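Local coordinates for protein EDTA monooxygenase (EDTA-degrading bacterium BNC1, PDB 5DQP) that probably oxidises EDTA as an FMN-dependent monooxygenase of the NtaA/SnaA/DszA family, using reduced flavin and molecular oxygen, at residues S111-S116 and P203-P208. Residues are numbered along the deposited sequence; the frame is centred on the assembly and turned at random.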
loop_
_atom_site.group_PDB
_atom_site.type_symbol
_atom_site.label_atom_id
_atom_site.label_comp_id
_atom_site.label_asym_id
_atom_site.label_seq_id
_atom_site.Cartn_x
_atom_site.Cartn_y
_atom_site.Cartn_z
ATOM N N SER A 111 7.908 -1.959 -4.727
ATOM C CA SER A 111 8.027 -0.542 -4.418
ATOM C C SER A 111 8.251 -0.334 -2.934
ATOM O O SER A 111 9.094 0.473 -2.539
ATOM C CB SER A 111 6.772 0.233 -4.848
ATOM O OG SER A 111 6.483 0.095 -6.221
ATOM N N VAL A 112 7.458 -1.002 -2.089
ATOM C CA VAL A 112 7.560 -0.684 -0.682
ATOM C C VAL A 112 8.873 -1.216 -0.148
ATOM O O VAL A 112 9.490 -0.605 0.738
ATOM C CB VAL A 112 6.337 -1.199 0.112
ATOM C CG1 VAL A 112 6.360 -2.726 0.270
ATOM C CG2 VAL A 112 6.268 -0.498 1.462
ATOM N N ASN A 113 9.342 -2.335 -0.702
ATOM C CA ASN A 113 10.630 -2.883 -0.293
ATOM C C ASN A 113 11.752 -1.907 -0.611
ATOM O O ASN A 113 12.541 -1.526 0.270
ATOM C CB ASN A 113 10.882 -4.224 -0.995
ATOM C CG ASN A 113 12.063 -4.973 -0.401
ATOM O OD1 ASN A 113 12.182 -5.101 0.834
ATOM N ND2 ASN A 113 12.936 -5.473 -1.258
ATOM N N LEU A 114 11.827 -1.497 -1.880
ATOM C CA LEU A 114 12.851 -0.568 -2.347
ATOM C C LEU A 114 12.749 0.773 -1.624
ATOM O O LEU A 114 13.751 1.299 -1.123
ATOM C CB LEU A 114 12.719 -0.398 -3.863
ATOM C CG LEU A 114 13.795 0.343 -4.657
ATOM C CD1 LEU A 114 15.140 -0.281 -4.422
ATOM C CD2 LEU A 114 13.463 0.277 -6.148
ATOM N N LEU A 115 11.533 1.317 -1.507
ATOM C CA LEU A 115 11.371 2.598 -0.832
ATOM C C LEU A 115 11.793 2.539 0.625
ATOM O O LEU A 115 12.258 3.552 1.169
ATOM C CB LEU A 115 9.928 3.079 -0.909
ATOM C CG LEU A 115 9.534 3.838 -2.161
ATOM C CD1 LEU A 115 8.030 3.964 -2.125
ATOM C CD2 LEU A 115 10.226 5.232 -2.244
ATOM N N SER A 116 11.613 1.393 1.297
ATOM C CA SER A 116 11.996 1.306 2.700
ATOM C C SER A 116 13.470 0.969 2.892
ATOM O O SER A 116 13.912 0.839 4.034
ATOM C CB SER A 116 11.138 0.266 3.437
ATOM O OG SER A 116 11.350 -1.019 2.893
ATOM N N PRO A 203 16.601 -4.623 -6.500
ATOM C CA PRO A 203 17.665 -3.990 -5.728
ATOM C C PRO A 203 18.909 -4.855 -5.750
ATOM O O PRO A 203 18.823 -6.055 -6.035
ATOM C CB PRO A 203 17.071 -3.902 -4.310
ATOM C CG PRO A 203 15.563 -4.171 -4.498
ATOM C CD PRO A 203 15.518 -5.132 -5.643
ATOM N N PRO A 204 20.074 -4.291 -5.421
ATOM C CA PRO A 204 21.300 -5.095 -5.410
ATOM C C PRO A 204 21.339 -6.125 -4.298
ATOM O O PRO A 204 22.105 -7.090 -4.386
ATOM C CB PRO A 204 22.406 -4.042 -5.237
ATOM C CG PRO A 204 21.734 -2.918 -4.536
ATOM C CD PRO A 204 20.333 -2.877 -5.090
ATOM N N TYR A 205 20.529 -5.984 -3.265
ATOM C CA TYR A 205 20.503 -6.980 -2.203
ATOM C C TYR A 205 19.373 -8.009 -2.376
ATOM O O TYR A 205 19.153 -8.834 -1.483
ATOM C CB TYR A 205 20.406 -6.271 -0.850
ATOM C CG TYR A 205 19.353 -5.191 -0.883
ATOM C CD1 TYR A 205 18.008 -5.516 -0.767
ATOM C CD2 TYR A 205 19.694 -3.852 -1.049
ATOM C CE1 TYR A 205 17.039 -4.555 -0.836
ATOM C CE2 TYR A 205 18.714 -2.867 -1.099
ATOM C CZ TYR A 205 17.391 -3.226 -0.987
ATOM O OH TYR A 205 16.407 -2.267 -1.032
ATOM N N GLY A 206 18.659 -7.989 -3.497
ATOM C CA GLY A 206 17.765 -9.074 -3.830
ATOM C C GLY A 206 16.301 -8.724 -3.683
ATOM O O GLY A 206 15.941 -7.636 -3.229
ATOM N N PRO A 207 15.431 -9.677 -4.018
ATOM C CA PRO A 207 13.980 -9.421 -4.051
ATOM C C PRO A 207 13.357 -9.450 -2.660
ATOM O O PRO A 207 14.002 -9.840 -1.671
ATOM C CB PRO A 207 13.466 -10.579 -4.923
ATOM C CG PRO A 207 14.377 -11.714 -4.580
ATOM C CD PRO A 207 15.754 -11.056 -4.435
ATOM N N PRO A 208 12.090 -9.032 -2.534
ATOM C CA PRO A 208 11.418 -9.111 -1.236
ATOM C C PRO A 208 11.390 -10.528 -0.700
ATOM O O PRO A 208 11.271 -11.494 -1.456
ATOM C CB PRO A 208 9.994 -8.621 -1.539
ATOM C CG PRO A 208 10.147 -7.788 -2.800
ATOM C CD PRO A 208 11.184 -8.523 -3.587
HETATM O O HOH W 1 15.069 -7.434 -0.659
HETATM O O HOH W 2 16.905 0.261 -1.077
#
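Asn-113 reaches from the last turn of helix 102-115 into the curve of the loop 203-208, its side chain slanting across the ring of Pro-208. Its CG stands anti to the backbone N (chi1 -168°), and Asn-113 ND2 comes within 3.9 Å of both N and CG of Pro-208 and lies near the plane of the Tyr-205 ring, at its edge. No direct hydrogen bond joins the two segments; one water bridges them by accepting from Asn-113 ND2 at 3.0 Å and donating to Gly-206 O at 2.7 Å. The other end of the amide is used too, since OD1 accepts from the backbone N of Ile-120. The family fold is a TIM barrel, and here the C-terminal end of a helix between strands 90-96 and 120-125 packs on the proline-rich loop that leads into strand 210-213. Next to it on the helix, Leu-114 lays CD1 against CG of Pro-203, 3.9 Å away, the two side chains crossing at a slant. Pro-203 in turn places CB over one face of the Tyr-205 ring, offset toward its rim, inside a type I turn closed by Gly-206 N to Pro-203 O. Both waters sit at the ring edge in its plane, the second 2.6 Å from Tyr-205 OH and giving a weak bond to Leu-114 O. Phe-73 of the second subunit also packs on Leu-114, placing this contact beside the dimer interface.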